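Local coordinates for protein mandelate racemase/muconate lactonizing enzyme (Polaromonas sp., PDB 2OG9) that probably catalyses proton abstraction beside a substrate carboxylate, as a mandelate racemase-like isomerase of the enolase superfamily, at residues I47-A52 / E341-E346; F77-E82 / T116-A121; K101-W104 / G110-G113; V185-G190 / I194-A199. All coordinates share one frame; numbering follows the deposited sequence.

Contact 1: I47-A52 / E341-E346; sequences IAILFA and EPLFNE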
loop_
_atom_site.group_PDB
_atom_site.type_symbol
_atom_site.label_atom_id
_atom_site.label_comp_id
_atom_site.label_asym_id
_atom_site.label_seq_id
_atom_site.Cartn_x
_atom_site.Cartn_y
_atom_site.Cartn_z
ATOM N N ILE A 47 5.505 -34.333 -30.790
ATOM C CA ILE A 47 4.739 -33.150 -30.414
ATOM C C ILE A 47 3.455 -33.132 -31.237
ATOM O O ILE A 47 3.493 -33.252 -32.464
ATOM C CB ILE A 47 5.531 -31.847 -30.680
ATOM C CG1 ILE A 47 6.788 -31.815 -29.811
ATOM C CG2 ILE A 47 4.657 -30.631 -30.371
ATOM C CD1 ILE A 47 7.650 -30.585 -30.027
ATOM N N ALA A 48 2.318 -33.000 -30.557
ATOM C CA ALA A 48 1.030 -32.969 -31.239
ATOM C C ALA A 48 0.742 -31.557 -31.729
ATOM O O ALA A 48 0.687 -30.623 -30.935
ATOM C CB ALA A 48 -0.076 -33.436 -30.286
ATOM N N ILE A 49 0.554 -31.398 -33.036
ATOM C CA ILE A 49 0.280 -30.083 -33.601
ATOM C C ILE A 49 -1.159 -30.020 -34.099
ATOM O O ILE A 49 -1.610 -30.918 -34.806
ATOM C CB ILE A 49 1.203 -29.782 -34.816
ATOM C CG1 ILE A 49 2.675 -30.016 -34.448
ATOM C CG2 ILE A 49 0.971 -28.358 -35.296
ATOM C CD1 ILE A 49 3.234 -29.052 -33.427
ATOM N N LEU A 50 -1.885 -28.975 -33.720
ATOM C CA LEU A 50 -3.258 -28.814 -34.192
ATOM C C LEU A 50 -3.274 -27.746 -35.277
ATOM O O LEU A 50 -3.021 -26.576 -35.007
ATOM C CB LEU A 50 -4.194 -28.388 -33.055
ATOM C CG LEU A 50 -5.596 -27.968 -33.520
ATOM C CD1 LEU A 50 -6.308 -29.171 -34.113
ATOM C CD2 LEU A 50 -6.389 -27.392 -32.356
ATOM N N PHE A 51 -3.547 -28.154 -36.512
ATOM C CA PHE A 51 -3.607 -27.210 -37.616
ATOM C C PHE A 51 -5.051 -26.803 -37.888
ATOM O O PHE A 51 -5.961 -27.631 -37.833
ATOM C CB PHE A 51 -3.024 -27.829 -38.892
ATOM C CG PHE A 51 -1.526 -27.913 -38.904
ATOM C CD1 PHE A 51 -0.752 -26.756 -38.968
ATOM C CD2 PHE A 51 -0.886 -29.150 -38.851
ATOM C CE1 PHE A 51 0.645 -26.831 -38.979
ATOM C CE2 PHE A 51 0.510 -29.234 -38.860
ATOM C CZ PHE A 51 1.273 -28.072 -38.924
ATOM N N ALA A 52 -5.251 -25.521 -38.165
ATOM C CA ALA A 52 -6.570 -25.004 -38.493
ATOM C C ALA A 52 -6.443 -24.271 -39.816
ATOM O O ALA A 52 -5.533 -23.451 -40.002
ATOM C CB ALA A 52 -7.061 -24.048 -37.411
ATOM N N GLU A 341 10.331 -27.483 -38.507
ATOM C CA GLU A 341 10.594 -27.339 -39.941
ATOM C C GLU A 341 9.949 -28.363 -40.885
ATOM O O GLU A 341 9.439 -27.988 -41.935
ATOM C CB GLU A 341 12.107 -27.286 -40.193
ATOM C CG GLU A 341 12.784 -26.104 -39.509
ATOM C CD GLU A 341 14.244 -25.948 -39.900
ATOM O OE1 GLU A 341 14.947 -26.975 -40.011
ATOM O OE2 GLU A 341 14.688 -24.794 -40.081
ATOM N N PRO A 342 9.961 -29.662 -40.531
ATOM C CA PRO A 342 9.362 -30.688 -41.397
ATOM C C PRO A 342 7.884 -30.465 -41.733
ATOM O O PRO A 342 7.379 -31.001 -42.717
ATOM C CB PRO A 342 9.559 -31.976 -40.595
ATOM C CG PRO A 342 10.793 -31.713 -39.825
ATOM C CD PRO A 342 10.601 -30.287 -39.362
ATOM N N LEU A 343 7.196 -29.678 -40.915
ATOM C CA LEU A 343 5.774 -29.414 -41.120
ATOM C C LEU A 343 5.486 -28.395 -42.211
ATOM O O LEU A 343 4.382 -28.358 -42.753
ATOM C CB LEU A 343 5.141 -28.899 -39.823
ATOM C CG LEU A 343 5.204 -29.741 -38.549
ATOM C CD1 LEU A 343 4.685 -28.909 -37.383
ATOM C CD2 LEU A 343 4.379 -31.012 -38.713
ATOM N N PHE A 344 6.475 -27.563 -42.521
ATOM C CA PHE A 344 6.303 -26.502 -43.501
ATOM C C PHE A 344 7.244 -26.562 -44.701
ATOM O O PHE A 344 8.276 -27.224 -44.664
ATOM C CB PHE A 344 6.470 -25.159 -42.795
ATOM C CG PHE A 344 5.722 -25.071 -41.494
ATOM C CD1 PHE A 344 4.333 -25.152 -41.470
ATOM C CD2 PHE A 344 6.408 -24.945 -40.290
ATOM C CE1 PHE A 344 3.633 -25.111 -40.264
ATOM C CE2 PHE A 344 5.718 -24.903 -39.076
ATOM C CZ PHE A 344 4.327 -24.987 -39.064
ATOM N N ASN A 345 6.872 -25.844 -45.756
ATOM C CA ASN A 345 7.661 -25.791 -46.979
ATOM C C ASN A 345 8.615 -24.611 -46.947
ATOM O O ASN A 345 9.507 -24.511 -47.784
ATOM C CB ASN A 345 6.739 -25.650 -48.187
ATOM C CG ASN A 345 5.792 -26.814 -48.329
ATOM O OD1 ASN A 345 4.583 -26.635 -48.508
ATOM N ND2 ASN A 345 6.333 -28.021 -48.252
ATOM N N GLU A 346 8.431 -23.725 -45.972
ATOM C CA GLU A 346 9.260 -22.529 -45.842
ATOM C C GLU A 346 10.281 -22.651 -44.711
ATOM O O GLU A 346 10.157 -23.512 -43.848
ATOM C CB GLU A 346 8.372 -21.307 -45.598
ATOM C CG GLU A 346 7.332 -21.030 -46.690
ATOM C CD GLU A 346 6.157 -21.989 -46.656
ATOM O OE1 GLU A 346 5.971 -22.685 -45.634
ATOM O OE2 GLU A 346 5.399 -22.038 -47.648
#

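Contact 2: F77-E82 / T116-A121; sequences FAHARE and TQAIGA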
loop_
_atom_site.group_PDB
_atom_site.type_symbol
_atom_site.label_atom_id
_atom_site.label_comp_id
_atom_site.label_asym_id
_atom_site.label_seq_id
_atom_site.Cartn_x
_atom_site.Cartn_y
_atom_site.Cartn_z
ATOM N N PHE A 77 -7.815 -31.156 -30.196
ATOM C CA PHE A 77 -8.503 -31.485 -31.435
ATOM C C PHE A 77 -9.995 -31.657 -31.215
ATOM O O PHE A 77 -10.802 -31.089 -31.942
ATOM C CB PHE A 77 -7.952 -32.775 -32.051
ATOM C CG PHE A 77 -8.712 -33.220 -33.277
ATOM C CD1 PHE A 77 -8.503 -32.598 -34.505
ATOM C CD2 PHE A 77 -9.687 -34.215 -33.186
ATOM C CE1 PHE A 77 -9.253 -32.953 -35.625
ATOM C CE2 PHE A 77 -10.445 -34.577 -34.305
ATOM C CZ PHE A 77 -10.226 -33.944 -35.524
ATOM N N ALA A 78 -10.350 -32.455 -30.211
ATOM C CA ALA A 78 -11.745 -32.725 -29.895
ATOM C C ALA A 78 -12.521 -31.440 -29.664
ATOM O O ALA A 78 -13.635 -31.288 -30.160
ATOM C CB ALA A 78 -11.841 -33.625 -28.666
ATOM N N HIS A 79 -11.939 -30.510 -28.913
ATOM C CA HIS A 79 -12.624 -29.249 -28.648
ATOM C C HIS A 79 -12.709 -28.403 -29.919
ATOM O O HIS A 79 -13.757 -27.826 -30.225
ATOM C CB HIS A 79 -11.908 -28.459 -27.547
ATOM C CG HIS A 79 -12.749 -27.367 -26.962
ATOM N ND1 HIS A 79 -13.852 -27.621 -26.175
ATOM C CD2 HIS A 79 -12.675 -26.020 -27.086
ATOM C CE1 HIS A 79 -14.423 -26.477 -25.838
ATOM N NE2 HIS A 79 -13.728 -25.490 -26.378
ATOM N N ALA A 80 -11.608 -28.335 -30.663
ATOM C CA ALA A 80 -11.576 -27.570 -31.904
ATOM C C ALA A 80 -12.683 -28.058 -32.840
ATOM O O ALA A 80 -13.377 -27.260 -33.467
ATOM C CB ALA A 80 -10.212 -27.722 -32.582
ATOM N N ARG A 81 -12.845 -29.375 -32.925
ATOM C CA ARG A 81 -13.867 -29.968 -33.788
ATOM C C ARG A 81 -15.264 -29.584 -33.329
ATOM O O ARG A 81 -16.136 -29.290 -34.142
ATOM C CB ARG A 81 -13.724 -31.496 -33.797
ATOM C CG ARG A 81 -14.759 -32.236 -34.642
ATOM C CD ARG A 81 -14.449 -33.731 -34.680
ATOM N NE ARG A 81 -14.425 -34.307 -33.341
ATOM C CZ ARG A 81 -13.940 -35.511 -33.044
ATOM N NH1 ARG A 81 -13.431 -36.282 -33.995
ATOM N NH2 ARG A 81 -13.952 -35.940 -31.786
ATOM N N GLU A 82 -15.475 -29.576 -32.019
ATOM C CA GLU A 82 -16.788 -29.237 -31.488
ATOM C C GLU A 82 -17.185 -27.777 -31.673
ATOM O O GLU A 82 -18.356 -27.484 -31.895
ATOM C CB GLU A 82 -16.866 -29.613 -30.007
ATOM C CG GLU A 82 -18.210 -29.314 -29.369
ATOM C CD GLU A 82 -18.295 -29.809 -27.939
ATOM O OE1 GLU A 82 -17.268 -29.761 -27.233
ATOM O OE2 GLU A 82 -19.391 -30.237 -27.514
ATOM N N THR A 116 -8.866 -22.789 -24.954
ATOM C CA THR A 116 -8.391 -21.567 -25.582
ATOM C C THR A 116 -7.211 -21.835 -26.519
ATOM O O THR A 116 -6.965 -21.066 -27.441
ATOM C CB THR A 116 -8.023 -20.489 -24.528
ATOM O OG1 THR A 116 -7.235 -21.075 -23.493
ATOM C CG2 THR A 116 -9.285 -19.886 -23.923
ATOM N N GLN A 117 -6.484 -22.923 -26.288
ATOM C CA GLN A 117 -5.369 -23.265 -27.173
ATOM C C GLN A 117 -5.979 -23.731 -28.495
ATOM O O GLN A 117 -5.447 -23.462 -29.570
ATOM C CB GLN A 117 -4.498 -24.357 -26.540
ATOM C CG GLN A 117 -3.889 -23.893 -25.219
ATOM C CD GLN A 117 -3.029 -24.936 -24.529
ATOM O OE1 GLN A 117 -3.171 -26.144 -24.760
ATOM N NE2 GLN A 117 -2.144 -24.471 -23.643
ATOM N N ALA A 118 -7.112 -24.418 -28.413
ATOM C CA ALA A 118 -7.800 -24.866 -29.619
ATOM C C ALA A 118 -8.251 -23.601 -30.359
ATOM O O ALA A 118 -8.082 -23.471 -31.577
ATOM C CB ALA A 118 -9.004 -25.729 -29.241
ATOM N N ILE A 119 -8.817 -22.663 -29.610
ATOM C CA ILE A 119 -9.272 -21.402 -30.184
ATOM C C ILE A 119 -8.094 -20.690 -30.863
ATOM O O ILE A 119 -8.243 -20.099 -31.934
ATOM C CB ILE A 119 -9.883 -20.490 -29.080
ATOM C CG1 ILE A 119 -11.213 -21.082 -28.601
ATOM C CG2 ILE A 119 -10.086 -19.075 -29.605
ATOM C CD1 ILE A 119 -11.858 -20.311 -27.435
ATOM N N GLY A 120 -6.926 -20.768 -30.235
ATOM C CA GLY A 120 -5.732 -20.134 -30.771
ATOM C C GLY A 120 -5.341 -20.591 -32.167
ATOM O O GLY A 120 -4.798 -19.805 -32.937
ATOM N N ALA A 121 -5.598 -21.852 -32.500
ATOM C CA ALA A 121 -5.257 -22.345 -33.832
ATOM C C ALA A 121 -6.070 -21.568 -34.861
ATOM O O ALA A 121 -5.550 -21.187 -35.920
ATOM C CB ALA A 121 -5.553 -23.837 -33.944
#

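Contact 3: K101-W104 / G110-G113; sequences KLCW and GRSG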
loop_
_atom_site.group_PDB
_atom_site.type_symbol
_atom_site.label_atom_id
_atom_site.label_comp_id
_atom_site.label_asym_id
_atom_site.label_seq_id
_atom_site.Cartn_x
_atom_site.Cartn_y
_atom_site.Cartn_z
ATOM N N LYS A 101 -16.422 -15.247 -29.065
ATOM C CA LYS A 101 -17.560 -16.099 -29.392
ATOM C C LYS A 101 -17.214 -17.573 -29.172
ATOM O O LYS A 101 -18.006 -18.323 -28.601
ATOM C CB LYS A 101 -18.004 -15.890 -30.850
ATOM C CG LYS A 101 -19.198 -16.758 -31.238
ATOM C CD LYS A 101 -19.523 -16.691 -32.732
ATOM C CE LYS A 101 -20.685 -17.632 -33.070
ATOM N NZ LYS A 101 -21.040 -17.657 -34.522
ATOM N N LEU A 102 -16.033 -17.992 -29.616
ATOM C CA LEU A 102 -15.634 -19.387 -29.443
ATOM C C LEU A 102 -15.398 -19.715 -27.975
ATOM O O LEU A 102 -15.656 -20.839 -27.529
ATOM C CB LEU A 102 -14.373 -19.692 -30.255
ATOM C CG LEU A 102 -14.546 -19.701 -31.778
ATOM C CD1 LEU A 102 -13.255 -20.174 -32.427
ATOM C CD2 LEU A 102 -15.696 -20.613 -32.173
ATOM N N CYS A 103 -14.910 -18.736 -27.221
ATOM C CA CYS A 103 -14.662 -18.940 -25.799
ATOM C C CYS A 103 -16.021 -19.084 -25.103
ATOM O O CYS A 103 -16.205 -19.953 -24.248
ATOM C CB CYS A 103 -13.885 -17.751 -25.226
ATOM S SG CYS A 103 -13.225 -18.008 -23.557
ATOM N N TRP A 104 -16.982 -18.244 -25.480
ATOM C CA TRP A 104 -18.309 -18.333 -24.879
ATOM C C TRP A 104 -18.972 -19.656 -25.262
ATOM O O TRP A 104 -19.705 -20.240 -24.466
ATOM C CB TRP A 104 -19.195 -17.156 -25.314
ATOM C CG TRP A 104 -18.935 -15.886 -24.542
ATOM C CD1 TRP A 104 -18.333 -14.746 -25.006
ATOM C CD2 TRP A 104 -19.268 -15.633 -23.170
ATOM N NE1 TRP A 104 -18.275 -13.799 -24.007
ATOM C CE2 TRP A 104 -18.842 -14.315 -22.872
ATOM C CE3 TRP A 104 -19.888 -16.388 -22.164
ATOM C CZ2 TRP A 104 -19.013 -13.740 -21.604
ATOM C CZ3 TRP A 104 -20.058 -15.814 -20.903
ATOM C CH2 TRP A 104 -19.624 -14.501 -20.638
ATOM N N GLY A 110 -13.623 -22.363 -19.332
ATOM C CA GLY A 110 -12.731 -21.302 -18.891
ATOM C C GLY A 110 -12.042 -20.490 -19.978
ATOM O O GLY A 110 -12.332 -20.639 -21.166
ATOM N N ARG A 111 -11.118 -19.632 -19.562
ATOM C CA ARG A 111 -10.391 -18.771 -20.488
ATOM C C ARG A 111 -8.925 -19.148 -20.657
ATOM O O ARG A 111 -8.116 -18.321 -21.082
ATOM C CB ARG A 111 -10.463 -17.317 -20.024
ATOM C CG ARG A 111 -11.839 -16.703 -20.050
ATOM C CD ARG A 111 -11.730 -15.229 -19.692
ATOM N NE ARG A 111 -13.009 -14.528 -19.739
ATOM C CZ ARG A 111 -13.144 -13.226 -19.501
ATOM N NH1 ARG A 111 -12.075 -12.496 -19.201
ATOM N NH2 ARG A 111 -14.341 -12.657 -19.557
ATOM N N SER A 112 -8.578 -20.384 -20.324
ATOM C CA SER A 112 -7.198 -20.829 -20.458
ATOM C C SER A 112 -7.147 -22.335 -20.587
ATOM O O SER A 112 -8.130 -23.022 -20.314
ATOM C CB SER A 112 -6.378 -20.405 -19.240
ATOM O OG SER A 112 -6.796 -21.109 -18.088
ATOM N N GLY A 113 -5.996 -22.853 -21.001
ATOM C CA GLY A 113 -5.867 -24.290 -21.134
ATOM C C GLY A 113 -6.207 -24.824 -22.509
ATOM O O GLY A 113 -6.132 -24.102 -23.504
#

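Contact 4: V185-G190 / I194-A199; sequences VGQPDG and IARVTA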
loop_
_atom_site.group_PDB
_atom_site.type_symbol
_atom_site.label_atom_id
_atom_site.label_comp_id
_atom_site.label_asym_id
_atom_site.label_seq_id
_atom_site.Cartn_x
_atom_site.Cartn_y
_atom_site.Cartn_z
ATOM N N VAL A 185 20.383 -26.178 -17.378
ATOM C CA VAL A 185 20.960 -26.402 -16.056
ATOM C C VAL A 185 19.835 -26.879 -15.147
ATOM O O VAL A 185 18.740 -27.170 -15.619
ATOM C CB VAL A 185 21.574 -25.108 -15.467
ATOM C CG1 VAL A 185 22.710 -24.620 -16.354
ATOM C CG2 VAL A 185 20.500 -24.029 -15.324
ATOM N N GLY A 186 20.100 -26.966 -13.850
ATOM C CA GLY A 186 19.063 -27.396 -12.930
ATOM C C GLY A 186 19.147 -28.845 -12.493
ATOM O O GLY A 186 18.130 -29.464 -12.178
ATOM N N GLN A 187 20.353 -29.397 -12.481
ATOM C CA GLN A 187 20.539 -30.777 -12.052
ATOM C C GLN A 187 20.960 -30.780 -10.585
ATOM O O GLN A 187 21.610 -29.845 -10.116
ATOM C CB GLN A 187 21.601 -31.465 -12.912
ATOM C CG GLN A 187 22.908 -30.704 -13.016
ATOM C CD GLN A 187 23.869 -31.336 -14.003
ATOM O OE1 GLN A 187 24.901 -30.755 -14.340
ATOM N NE2 GLN A 187 23.536 -32.536 -14.471
ATOM N N PRO A 188 20.588 -31.832 -9.840
ATOM C CA PRO A 188 20.920 -31.963 -8.420
ATOM C C PRO A 188 22.335 -31.531 -8.033
ATOM O O PRO A 188 22.550 -31.017 -6.934
ATOM C CB PRO A 188 20.664 -33.440 -8.153
ATOM C CG PRO A 188 19.463 -33.702 -9.015
ATOM C CD PRO A 188 19.840 -33.012 -10.313
ATOM N N ASP A 189 23.295 -31.730 -8.929
ATOM C CA ASP A 189 24.677 -31.356 -8.640
ATOM C C ASP A 189 25.039 -29.999 -9.248
ATOM O O ASP A 189 25.666 -29.928 -10.306
ATOM C CB ASP A 189 25.630 -32.428 -9.172
ATOM C CG ASP A 189 27.025 -32.299 -8.601
ATOM O OD1 ASP A 189 27.577 -31.179 -8.616
ATOM O OD2 ASP A 189 27.573 -33.324 -8.142
ATOM N N GLY A 190 24.650 -28.927 -8.561
ATOM C CA GLY A 190 24.923 -27.583 -9.041
ATOM C C GLY A 190 26.352 -27.323 -9.478
ATOM O O GLY A 190 26.592 -26.530 -10.394
ATOM N N ILE A 194 27.700 -25.303 -12.968
ATOM C CA ILE A 194 28.685 -24.233 -12.895
ATOM C C ILE A 194 29.926 -24.592 -13.708
ATOM O O ILE A 194 30.524 -23.736 -14.358
ATOM C CB ILE A 194 29.090 -23.954 -11.434
ATOM C CG1 ILE A 194 27.846 -23.587 -10.621
ATOM C CG2 ILE A 194 30.103 -22.819 -11.378
ATOM C CD1 ILE A 194 28.130 -23.253 -9.175
ATOM N N ALA A 195 30.304 -25.865 -13.671
ATOM C CA ALA A 195 31.468 -26.339 -14.409
ATOM C C ALA A 195 31.189 -26.294 -15.909
ATOM O O ALA A 195 31.994 -25.772 -16.688
ATOM C CB ALA A 195 31.812 -27.764 -13.981
ATOM N N ARG A 196 30.046 -26.845 -16.306
ATOM C CA ARG A 196 29.650 -26.874 -17.708
ATOM C C ARG A 196 29.546 -25.470 -18.302
ATOM O O ARG A 196 30.024 -25.225 -19.413
ATOM C CB ARG A 196 28.315 -27.613 -17.855
ATOM C CG ARG A 196 28.412 -29.097 -17.529
ATOM C CD ARG A 196 27.045 -29.731 -17.310
ATOM N NE ARG A 196 26.214 -29.752 -18.513
ATOM C CZ ARG A 196 26.487 -30.462 -19.602
ATOM N NH1 ARG A 196 27.579 -31.217 -19.649
ATOM N NH2 ARG A 196 25.666 -30.424 -20.645
ATOM N N VAL A 197 28.925 -24.552 -17.565
ATOM C CA VAL A 197 28.777 -23.177 -18.035
ATOM C C VAL A 197 30.140 -22.500 -18.115
ATOM O O VAL A 197 30.411 -21.739 -19.044
ATOM C CB VAL A 197 27.856 -22.349 -17.100
ATOM C CG1 VAL A 197 27.807 -20.899 -17.563
ATOM C CG2 VAL A 197 26.456 -22.941 -17.094
ATOM N N THR A 198 30.999 -22.779 -17.137
ATOM C CA THR A 198 32.339 -22.200 -17.121
ATOM C C THR A 198 33.089 -22.695 -18.351
ATOM O O THR A 198 33.784 -21.927 -19.021
ATOM C CB THR A 198 33.125 -22.617 -15.854
ATOM O OG1 THR A 198 32.437 -22.148 -14.689
ATOM C CG2 THR A 198 34.530 -22.022 -15.874
ATOM N N ALA A 199 32.926 -23.983 -18.643
ATOM C CA ALA A 199 33.576 -24.621 -19.784
ATOM C C ALA A 199 33.105 -24.025 -21.106
ATOM O O ALA A 199 33.907 -23.790 -22.011
ATOM C CB ALA A 199 33.305 -26.119 -19.763
#

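Contact 1: I47-A52 / E341-E346
Phe344, whose ring meets Phe51 across the contact, is tied back into its own segment by a backbone bond from Phe344 N to Glu341 O of 3.1 Å, which closes the short 3-10 turn 341-343. No hydrogen bond joins the two segments; what holds them is hydrocarbon. Ile49 and Leu343 reach for one another tip to tip, with Ile49 CG1 3.7 Å from Leu343 CD1. The same methyl group serves Phe51 as well, Leu343 CD1 lying 3.8 Å from Phe51 CZ, so one branch of the leucine touches both strand residues. With CG anti to the carbonyl carbon (chi1 -58°) and CD1 extended beyond it, the leucine reaches the strand. The two phenylalanines meet at Phe51 CE1 and Phe344 CE1, 3.7 Å apart, the latter atom near the plane of the Phe51 ring and at its edge. Each ring also carries a residue of its own segment on one face: Ile49 CG2 over Phe51, off-centre, and Leu343 CB over the middle of Phe344. Shortening Phe51 to an alanine is likely to open a gap beside Leu343 CD1 and leave the Phe344 ring without its neighbour on the strand. Strand 46-56 lies between strands 15-26 and 61-69 of the antiparallel sheet, and helix 370-374 closes in with Val371 on Phe51 and Trp374 on Leu343.

Contact 2: F77-E82 / T116-A121
Ala80 and Ala118 are the nearest pair of segments 77-82 and 116-121, with CA of Ala80 and CA of Ala118 only 5.2 Å apart. Here the contact is tight because neither residue has more than a methyl group to place between the backbones. Ala118 CB bears directly on the main chain, 3.9 Å from Ala80 N, and stands 4.1 Å from Ala80 CB. The methyl of Ala118 points into the facing helix, whereas that of Ala80 is set more to one flank. His79 makes the looser part: its CD2 approaches Ala118 CB to 4.3 Å, and the methyl lies at the edge of the imidazole, close to the ring plane. No hydrogen bond crosses between the helices. On the His79 side the second subunit closes in, Leu114 of that subunit packing on His79; Gln117 NE2 gives a bond to Ser108 O of the same neighbouring subunit, while Arg81 on helix 73-83 is exposed. Toward the sheet, Ala80 and Ala121 rest on Leu50 of strand 46-56. Alanine-lined helices lying close together over an antiparallel sheet are consistent with the alpha+beta N-terminal capping domain of the enolase superfamily.

Contact 3: K101-W104 / G110-G113
Van der Waals contact carries this meeting, and on the helix side it passes through one atom: Cys103 SG. The sulfur lies 3.7 Å from Gly110 O and 4.0 Å from Arg111 CG, so it touches both the carbonyl and the start of the arginine chain. Cys103 directs its side chain at the loop, its SG placed opposite the backbone N (chi1 -169°), and the CA atoms of Cys103 and Arg111 come within 6.8 Å. Nothing across the pair is a hydrogen bond; the sulfur and the carbonyl oxygen are simply neighbours. Backbone shape is the second element. Gly110 and Gly113 both have positive phi, 88° and 92°, and in each a side chain would run into the carbonyl oxygen of the preceding residue. Gly110, through its carbonyl, is the glycine that meets the helix; Gly113 is the N-cap residue of helix 114-133. Charge and hydrogen bonding are reserved for partners outside the two segments. Past CG the extended Arg111 chain leaves the cysteine, and its NH2 forms a salt bridge with Asp243 OD2 of the second subunit. On the helix, Lys101 NZ pairs with Glu90 and also bonds Ala86 O, while Trp104 packs on Gln216 of the second subunit. This is the connection between consecutive helices 95-104 and 114-133 of the enolase-type N-terminal domain, with the linking loop and the end of helix 95-104 both placed at the subunit interface.

Contact 4: V185-G190 / I194-A199
The loop from strand 181-184 into helix 190-204 is a beta-to-alpha connection of the TIM barrel, and here Val185, Gln187 and Gly190 meet the early turns of the helix they lead into. The hydrogen bond between the segments is the helical one from Ile194 N to Gly190 O, 3.1 Å long and almost perfectly straight at 179°. The isoleucine side chain crowds the same oxygen, Ile194 CG1 lying 3.2 Å from Gly190 O. Just ahead of the helix, Asp189 is the N-cap residue, its OD1 taking the N-H of Leu192, and within the first turn Asp193 OD2 accepts from Gly186 N and, weakly, from Gln187 N. Farther back, Val185 CG1 and Val197 CG2 stand 4.2 Å apart as the two valines slant past each other. Strands 181-184 and 210-213 run parallel and side by side with helix 190-204 between them in sequence, a beta-alpha-beta crossover, and these valines pack the helix against the end of its first strand; Val185 is also bonded through its backbone to Asp213. Gln187 runs out as an extended chain and crosses Arg196 at about a right angle, its terminal amide resting beside Arg196 CD with the amide and guanidinium planes 69° apart. A bend at chi3 (66°) turns the guanidinium of Arg196 away from the line of its chain, and NH2 bonds Thr161 O. The helix runs on from there with Thr198 N bonded to Ile194 O at 3.0 Å.

Contacts 1 and 2 are buried and touch across the antiparallel sheet: Leu50 and Ala52 of strand 46-56 meet Ala80, Ala118 and Ala121, while Ile49 and Phe51 of the same strand serve contact 1. Segment 110-113 of contact 3 leads into helix 114-133, which contact 2 uses, and both border the second subunit. Contacts 3 and 4 are partly buried, contact 3 at the subunit interface and contact 4 apart in the barrel, its centre about 40 Å from that of contact 2. Chemistry follows place: large apolar side chains between domains in contact 1, alanines between helices in contact 2, a sulfur against a loop in contact 3, and a hydrogen-bonded helix start in contact 4.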